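Local coordinates for cellulose 1,4-beta-cellobiosidase (Clostridium thermocellum, PDB 3ZQX), which probably binds cellulose through this family 3b carbohydrate-binding module of a cellulosomal cellobiohydrolase, an enzyme that releases cellobiose from cellulose chains, at residues S15-K20 / W106-Q111; N49-F54 / R102-S107; F23-T28 / V86-G91. The protein carries 1 engineered substitution. One frame throughout, in Å; residues are numbered along the deposited sequence.

Contact 1: residues S15-K20 / W106-Q111; sequences STQEIK and WSFHDQ. Engineered in segment 106-111: Trp106 (natural residue Asn). With CA (calcium ion), chain B.
The carbonyl O of His109 is approached by three groups: a water donates to it at 2.9 Å, the backbone N of Thr16 gives it a weak bond of 3.3 Å, and the CA hydrogen of Ser15 points at it. In return, His109 N donates to Thr16 O over 2.7 Å. This short antiparallel ladder, with Ser15 opposite Asp110 as the non-hydrogen-bonded pair, adds strand 109-110 to the start of strand 15-27 in a sheet of the family 3 jelly-roll sandwich. Within the ladder, the carbonyl O of Asp110 binds the calcium ion at 2.4 Å, with Thr45, Glu47, Asn113 and Asp114 among the other ligands. Gln17 serves twice. Its CG, beside the backbone N (chi1 -65°), lies over the centre of the Phe108 ring at 3.8 Å from the centroid, and its amide stacks 8° from that ring plane. NE2 then donates in plane to a lone pair of Trp106 O (2.9 Å, 162°), a bond to the backbone of this engineered residue. A water donates to both Gln17 O and Ser107 O. Inside the fold, the aliphatic Ile19 lays CG1 over the centre of the His109 ring, 3.7 Å from its centroid, while His109 NE2 bonds to Ile101 O. Thr16 OG1 closes an ST turn by accepting from Glu18 N.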
# COMPACT_ATOMS: atom_id res chain seq x y z
N SER A 15 -1.41 15.86 -10.76
CA SER A 15 -1.42 15.21 -12.05
C SER A 15 -0.06 14.55 -12.27
O SER A 15 0.97 15.24 -12.32
CB SER A 15 -1.70 16.22 -13.15
OG SER A 15 -1.52 15.65 -14.42
N THR A 16 -0.04 13.23 -12.36
CA THR A 16 1.21 12.51 -12.56
C THR A 16 0.94 11.17 -13.21
O THR A 16 -0.12 10.59 -13.00
CB THR A 16 1.95 12.28 -11.22
OG1 THR A 16 3.14 11.53 -11.46
CG2 THR A 16 1.07 11.53 -10.24
N GLN A 17 1.92 10.67 -13.95
CA GLN A 17 1.82 9.33 -14.49
C GLN A 17 2.15 8.25 -13.46
O GLN A 17 1.90 7.07 -13.71
CB GLN A 17 2.74 9.18 -15.70
CG GLN A 17 2.33 10.06 -16.86
CD GLN A 17 3.47 10.31 -17.80
OE1 GLN A 17 4.50 10.84 -17.40
NE2 GLN A 17 3.32 9.88 -19.05
N GLU A 18 2.74 8.63 -12.33
CA GLU A 18 3.12 7.66 -11.32
C GLU A 18 2.69 8.09 -9.92
O GLU A 18 3.22 9.05 -9.37
CB GLU A 18 4.64 7.45 -11.33
CG GLU A 18 5.14 6.82 -12.62
CD GLU A 18 6.63 6.52 -12.59
OE1 GLU A 18 7.37 7.22 -11.88
OE2 GLU A 18 7.05 5.58 -13.29
N ILE A 19 1.76 7.35 -9.32
CA ILE A 19 1.60 7.42 -7.88
C ILE A 19 2.87 6.81 -7.31
O ILE A 19 3.33 5.79 -7.82
CB ILE A 19 0.37 6.61 -7.41
CG1 ILE A 19 -0.92 7.19 -8.00
CG2 ILE A 19 0.31 6.55 -5.89
CD1 ILE A 19 -2.15 6.33 -7.76
N LYS A 20 3.50 7.47 -6.34
CA LYS A 20 4.76 6.96 -5.81
C LYS A 20 4.93 7.31 -4.35
O LYS A 20 4.84 8.48 -3.97
CB LYS A 20 5.93 7.54 -6.62
CG LYS A 20 7.30 7.01 -6.21
CD LYS A 20 8.42 7.58 -7.07
CE LYS A 20 9.77 7.04 -6.63
NZ LYS A 20 10.87 7.58 -7.46
N TRP A 106 0.83 4.82 -19.91
CA TRP A 106 1.44 6.03 -19.36
C TRP A 106 0.47 7.21 -19.29
O TRP A 106 0.88 8.37 -19.33
CB TRP A 106 2.74 6.37 -20.09
CG TRP A 106 3.84 5.40 -19.78
CD1 TRP A 106 4.25 4.35 -20.54
CD2 TRP A 106 4.67 5.40 -18.61
NE1 TRP A 106 5.28 3.68 -19.91
CE2 TRP A 106 5.55 4.31 -18.72
CE3 TRP A 106 4.73 6.21 -17.47
CZ2 TRP A 106 6.50 4.02 -17.75
CZ3 TRP A 106 5.68 5.92 -16.50
CH2 TRP A 106 6.55 4.83 -16.65
N SER A 107 -0.81 6.90 -19.10
CA SER A 107 -1.82 7.92 -18.83
C SER A 107 -1.58 8.60 -17.49
O SER A 107 -0.87 8.08 -16.63
CB SER A 107 -3.22 7.30 -18.80
OG SER A 107 -3.59 6.79 -20.06
N PHE A 108 -2.18 9.78 -17.32
CA PHE A 108 -2.05 10.55 -16.09
C PHE A 108 -3.11 10.21 -15.05
O PHE A 108 -4.31 10.19 -15.36
CB PHE A 108 -2.12 12.05 -16.38
CG PHE A 108 -0.90 12.60 -17.04
CD1 PHE A 108 -0.71 12.47 -18.41
CD2 PHE A 108 0.07 13.26 -16.30
CE1 PHE A 108 0.41 12.99 -19.02
CE2 PHE A 108 1.19 13.79 -16.92
CZ PHE A 108 1.36 13.65 -18.28
N HIS A 109 -2.67 9.98 -13.82
CA HIS A 109 -3.55 9.97 -12.67
C HIS A 109 -3.96 11.38 -12.27
O HIS A 109 -3.24 12.34 -12.51
CB HIS A 109 -2.83 9.45 -11.43
CG HIS A 109 -2.34 8.05 -11.53
ND1 HIS A 109 -3.15 6.95 -11.33
CD2 HIS A 109 -1.08 7.56 -11.70
CE1 HIS A 109 -2.42 5.85 -11.41
NE2 HIS A 109 -1.16 6.20 -11.63
N ASP A 110 -5.11 11.47 -11.59
CA ASP A 110 -5.43 12.61 -10.74
C ASP A 110 -5.37 12.08 -9.31
O ASP A 110 -6.19 11.26 -8.92
CB ASP A 110 -6.85 13.09 -11.06
CG ASP A 110 -7.30 14.25 -10.18
OD1 ASP A 110 -6.58 14.63 -9.24
OD2 ASP A 110 -8.41 14.76 -10.44
N GLN A 111 -4.38 12.52 -8.55
CA GLN A 111 -4.24 12.02 -7.18
C GLN A 111 -5.14 12.74 -6.19
O GLN A 111 -5.32 12.26 -5.07
CB GLN A 111 -2.79 12.14 -6.70
CG GLN A 111 -1.79 11.39 -7.53
CD GLN A 111 -0.51 11.14 -6.76
OE1 GLN A 111 -0.38 10.14 -6.06
NE2 GLN A 111 0.45 12.06 -6.88
CA CA B . -7.60 9.31 -8.93
O HOH W 1 -4.63 14.43 -13.97
O HOH W 2 0.88 6.07 -16.04
O HOH W 3 1.99 9.53 -4.85
O HOH W 4 -5.26 8.40 -9.15

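Contact 2: residues N49-F54 / R102-S107; sequences NSQLQF and RYADWS. Engineered in segment 102-107: Trp106 (natural residue Asn).
Leu52 and Tyr103 lie side by side in a non-hydrogen-bonded pair, the leucine CD2 over one face of the ring toward its rim, 3.5 Å from Tyr103 CE1. This is the tight, inward part: the branched Leu52 also reaches Phe70 and Ile101, and the tyrosine, flat enough to carry the methyl, sends OH to the backbone N of His48. Backbone bonds set the register, with Gln53 N to Arg102 O at 2.8 Å and Arg102 N to Gln53 O at 2.9 Å. The other face is looser and wetter. There Gln53 NE2 donates in plane to a lone pair of Gln51 OE1 (2.9 Å, 172°), and Gln53 OE1 takes two waters, one shared with Tyr103 O and one with Arg102 NH2. The long arginine suits this watery margin, its NH1 in a salt bridge with Glu18; the engineered Trp106 places CZ2 above one face of its guanidinium, 3.6 Å from the plane. Past the strands, Ala104 N still reaches Gln51 O at 2.8 Å, and Asp105 N donates to Ser50 OG at 3.3 Å. Asp105 OD1 accepts Ser107 OG and, from the same carboxylate face, Ser107 N, which makes an Asx turn overlapping the type I turn of residues 103-106 that ends this antiparallel strand pairing.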
# COMPACT_ATOMS: atom_id res chain seq x y z
N ASN A 49 -9.04 3.36 -18.19
CA ASN A 49 -9.24 1.92 -18.30
C ASN A 49 -8.01 1.13 -18.73
O ASN A 49 -8.05 -0.09 -18.81
CB ASN A 49 -10.42 1.62 -19.23
CG ASN A 49 -11.76 1.99 -18.61
OD1 ASN A 49 -11.95 1.85 -17.40
ND2 ASN A 49 -12.68 2.46 -19.44
N SER A 50 -6.91 1.83 -19.03
CA SER A 50 -5.67 1.16 -19.38
C SER A 50 -5.24 0.28 -18.21
O SER A 50 -5.59 0.54 -17.05
CB SER A 50 -4.58 2.18 -19.70
OG SER A 50 -3.31 1.56 -19.89
N GLN A 51 -4.50 -0.78 -18.51
CA GLN A 51 -3.97 -1.65 -17.47
C GLN A 51 -3.20 -0.86 -16.43
O GLN A 51 -2.33 -0.06 -16.76
CB GLN A 51 -3.05 -2.69 -18.10
CG GLN A 51 -2.26 -3.50 -17.10
CD GLN A 51 -1.41 -4.55 -17.76
OE1 GLN A 51 -0.25 -4.30 -18.12
NE2 GLN A 51 -1.97 -5.74 -17.94
N LEU A 52 -3.54 -1.11 -15.17
CA LEU A 52 -2.78 -0.58 -14.05
C LEU A 52 -1.65 -1.53 -13.71
O LEU A 52 -1.83 -2.76 -13.73
CB LEU A 52 -3.70 -0.44 -12.84
CG LEU A 52 -4.62 0.77 -12.90
CD1 LEU A 52 -5.80 0.56 -11.96
CD2 LEU A 52 -3.86 2.03 -12.55
N GLN A 53 -0.49 -0.97 -13.38
CA GLN A 53 0.69 -1.74 -13.05
C GLN A 53 1.30 -1.24 -11.75
O GLN A 53 1.37 -0.03 -11.50
CB GLN A 53 1.72 -1.59 -14.17
CG GLN A 53 1.17 -2.00 -15.51
CD GLN A 53 2.15 -1.77 -16.64
OE1 GLN A 53 3.07 -0.95 -16.53
NE2 GLN A 53 1.97 -2.49 -17.73
N PHE A 54 1.74 -2.19 -10.94
CA PHE A 54 2.51 -1.92 -9.72
C PHE A 54 3.97 -2.24 -9.97
O PHE A 54 4.29 -3.27 -10.58
CB PHE A 54 2.00 -2.82 -8.60
CG PHE A 54 2.87 -2.83 -7.37
CD1 PHE A 54 2.67 -1.91 -6.37
CD2 PHE A 54 3.88 -3.76 -7.22
CE1 PHE A 54 3.47 -1.90 -5.24
CE2 PHE A 54 4.68 -3.77 -6.09
CZ PHE A 54 4.47 -2.83 -5.10
N ARG A 102 1.27 2.86 -12.04
CA ARG A 102 1.22 3.55 -13.32
C ARG A 102 0.31 2.80 -14.28
O ARG A 102 -0.14 1.70 -13.98
CB ARG A 102 2.62 3.71 -13.91
CG ARG A 102 3.32 2.44 -14.26
CD ARG A 102 4.72 2.87 -14.68
NE ARG A 102 5.62 1.77 -14.98
CZ ARG A 102 6.90 1.73 -14.61
NH1 ARG A 102 7.44 2.72 -13.90
NH2 ARG A 102 7.63 0.68 -14.94
N TYR A 103 0.01 3.42 -15.40
CA TYR A 103 -0.73 2.77 -16.47
C TYR A 103 0.19 2.22 -17.55
O TYR A 103 1.23 2.81 -17.86
CB TYR A 103 -1.69 3.77 -17.11
CG TYR A 103 -2.86 4.15 -16.25
CD1 TYR A 103 -3.97 3.34 -16.16
CD2 TYR A 103 -2.86 5.34 -15.51
CE1 TYR A 103 -5.05 3.68 -15.38
CE2 TYR A 103 -3.94 5.69 -14.73
CZ TYR A 103 -5.03 4.86 -14.67
OH TYR A 103 -6.13 5.18 -13.91
N ALA A 104 -0.19 1.10 -18.15
CA ALA A 104 0.57 0.53 -19.27
C ALA A 104 0.76 1.54 -20.40
O ALA A 104 1.78 1.51 -21.08
CB ALA A 104 -0.11 -0.72 -19.79
N ASP A 105 -0.23 2.40 -20.61
CA ASP A 105 -0.14 3.41 -21.66
C ASP A 105 0.39 4.76 -21.16
O ASP A 105 0.37 5.75 -21.90
CB ASP A 105 -1.46 3.56 -22.42
CG ASP A 105 -2.56 4.17 -21.58
OD1 ASP A 105 -2.30 4.52 -20.40
OD2 ASP A 105 -3.69 4.31 -22.10
N TRP A 106 0.83 4.82 -19.91
CA TRP A 106 1.44 6.03 -19.36
C TRP A 106 0.47 7.21 -19.29
O TRP A 106 0.88 8.37 -19.33
CB TRP A 106 2.74 6.37 -20.09
CG TRP A 106 3.84 5.40 -19.78
CD1 TRP A 106 4.25 4.35 -20.54
CD2 TRP A 106 4.67 5.40 -18.61
NE1 TRP A 106 5.28 3.68 -19.91
CE2 TRP A 106 5.55 4.31 -18.72
CE3 TRP A 106 4.73 6.21 -17.47
CZ2 TRP A 106 6.50 4.02 -17.75
CZ3 TRP A 106 5.68 5.92 -16.50
CH2 TRP A 106 6.55 4.83 -16.65
N SER A 107 -0.81 6.90 -19.10
CA SER A 107 -1.82 7.92 -18.83
C SER A 107 -1.58 8.60 -17.49
O SER A 107 -0.87 8.08 -16.63
CB SER A 107 -3.22 7.30 -18.80
OG SER A 107 -3.59 6.79 -20.06
O HOH W 5 3.83 1.38 -17.86
O HOH W 6 5.84 -1.12 -16.02

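Contact 3: residues F23-T28 / V86-G91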
# COMPACT_ATOMS: atom_id res chain seq x y z
N PHE A 23 5.73 2.25 1.78
CA PHE A 23 5.06 1.68 2.94
C PHE A 23 6.10 1.04 3.85
O PHE A 23 7.22 0.76 3.44
CB PHE A 23 4.08 0.56 2.56
CG PHE A 23 3.08 0.93 1.50
CD1 PHE A 23 2.20 1.98 1.68
CD2 PHE A 23 2.99 0.19 0.33
CE1 PHE A 23 1.27 2.30 0.70
CE2 PHE A 23 2.07 0.50 -0.65
CZ PHE A 23 1.20 1.55 -0.46
N ASN A 24 5.74 0.86 5.11
CA ASN A 24 6.51 0.03 6.02
C ASN A 24 5.50 -0.69 6.89
O ASN A 24 4.68 -0.03 7.53
CB ASN A 24 7.43 0.92 6.87
CG ASN A 24 8.28 0.15 7.84
OD1 ASN A 24 8.64 -1.01 7.60
ND2 ASN A 24 8.62 0.79 8.96
N ILE A 25 5.56 -2.02 6.96
CA ILE A 25 4.66 -2.77 7.81
C ILE A 25 5.41 -3.15 9.08
O ILE A 25 6.44 -3.81 9.02
CB ILE A 25 4.10 -4.02 7.12
CG1 ILE A 25 3.27 -3.62 5.89
CG2 ILE A 25 3.26 -4.84 8.10
CD1 ILE A 25 2.87 -4.78 5.02
N VAL A 26 4.89 -2.71 10.22
CA VAL A 26 5.56 -2.90 11.50
C VAL A 26 4.71 -3.81 12.37
O VAL A 26 3.52 -3.58 12.53
CB VAL A 26 5.75 -1.55 12.22
CG1 VAL A 26 6.48 -1.75 13.53
CG2 VAL A 26 6.51 -0.56 11.33
N ASN A 27 5.32 -4.87 12.92
CA ASN A 27 4.57 -5.77 13.77
C ASN A 27 4.81 -5.32 15.20
O ASN A 27 5.83 -5.65 15.81
CB ASN A 27 5.11 -7.19 13.56
CG ASN A 27 4.28 -8.22 14.27
OD1 ASN A 27 3.45 -7.89 15.11
ND2 ASN A 27 4.50 -9.49 13.93
N THR A 28 3.80 -4.67 15.77
CA THR A 28 3.92 -4.09 17.10
C THR A 28 3.38 -5.02 18.18
O THR A 28 3.45 -4.70 19.36
CB THR A 28 3.18 -2.74 17.23
OG1 THR A 28 1.76 -2.95 17.18
CG2 THR A 28 3.60 -1.77 16.15
N VAL A 86 6.91 -14.97 3.84
CA VAL A 86 8.06 -14.25 4.38
C VAL A 86 7.66 -13.98 5.81
O VAL A 86 6.61 -13.39 6.06
CB VAL A 86 8.35 -12.92 3.66
CG1 VAL A 86 9.43 -12.14 4.41
CG2 VAL A 86 8.80 -13.18 2.22
N LYS A 87 8.47 -14.44 6.74
CA LYS A 87 8.15 -14.31 8.14
C LYS A 87 8.43 -12.89 8.61
O LYS A 87 9.46 -12.29 8.27
CB LYS A 87 8.95 -15.33 8.96
CG LYS A 87 8.96 -16.75 8.39
CD LYS A 87 7.57 -17.32 8.19
CE LYS A 87 7.63 -18.80 7.79
NZ LYS A 87 6.27 -19.38 7.58
N LEU A 88 7.50 -12.37 9.41
CA LEU A 88 7.56 -11.04 10.01
C LEU A 88 7.43 -11.19 11.52
O LEU A 88 6.32 -11.38 12.03
CB LEU A 88 6.44 -10.15 9.47
CG LEU A 88 6.37 -8.76 10.10
CD1 LEU A 88 7.62 -7.95 9.76
CD2 LEU A 88 5.11 -8.03 9.67
N PRO A 89 8.56 -11.22 12.24
CA PRO A 89 8.48 -11.50 13.67
C PRO A 89 7.84 -10.37 14.48
O PRO A 89 7.84 -9.21 14.07
CB PRO A 89 9.95 -11.65 14.07
CG PRO A 89 10.67 -10.76 13.11
CD PRO A 89 9.94 -10.96 11.80
N ALA A 90 7.32 -10.74 15.64
CA ALA A 90 6.88 -9.77 16.63
C ALA A 90 8.00 -8.78 16.88
O ALA A 90 9.15 -9.16 17.09
CB ALA A 90 6.50 -10.49 17.92
N GLY A 91 7.65 -7.50 16.84
CA GLY A 91 8.60 -6.43 17.04
C GLY A 91 9.36 -6.04 15.78
O GLY A 91 10.07 -5.03 15.79
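A mixed contact, side chain to backbone and backbone to backbone, joins the end of strand 15-27 to the end of the short strand 87-88 and the loop after it, and Asn27 carries most of it. Because strand 87-88 pairs with strand 33-34, the contact ties that small two-stranded sheet to the larger one containing strand 15-27. The asparagine chi1 of -173° sets CG anti to the backbone N, on the side of segment 86-91. ND2 donates to Leu88 O at 3.2 Å; the acceptor lies in the amide plane of Asn27, although the donor stands well above the carbonyl plane of Leu88. The backbone adds a second link, Gly91 N to Asn27 O at 2.8 Å, with a bent N-H angle of 132°. Glycine fits here, since the positive phi of 85° would press a CB against the carbonyl O of Ala90. Beneath the polar bonds, Leu88 CD2 meets Ile25 CG2 at 4.0 Å, the two buried aliphatic chains crossing at about a right angle, and it lies equally close to the CB of Asn27. Beyond the two segments, ND2 also donates to Arg31 O and OD1 accepts from Gly29 N. An amide used as donor and acceptor at once has its flip settled, which implies a fixed orientation for this buried polar group.

In the fold
Contacts 1 and 2 are neighbours, their centres 9 Å apart, and share Trp106 and Ser107 on the chain running from strand 97-103 to strand 109-110. A salt bridge between Glu18 OE2 and Arg102 NH1 (2.9 Å) joins them, and the rings of His109 and Tyr103 meet between them, His109 CE1 to Tyr103 CE2 at 3.7 Å. Both lie at the calcium end: contact 1 supplies the carbonyl O of Asp110 to the ion, whereas the Tyr103 side chain of contact 2 stays about 7 Å from it. Contact 3 sits across the chain's centre, its own centre 29 Å from that of contact 1, yet strand 15-27, interrupted near its start, runs through both.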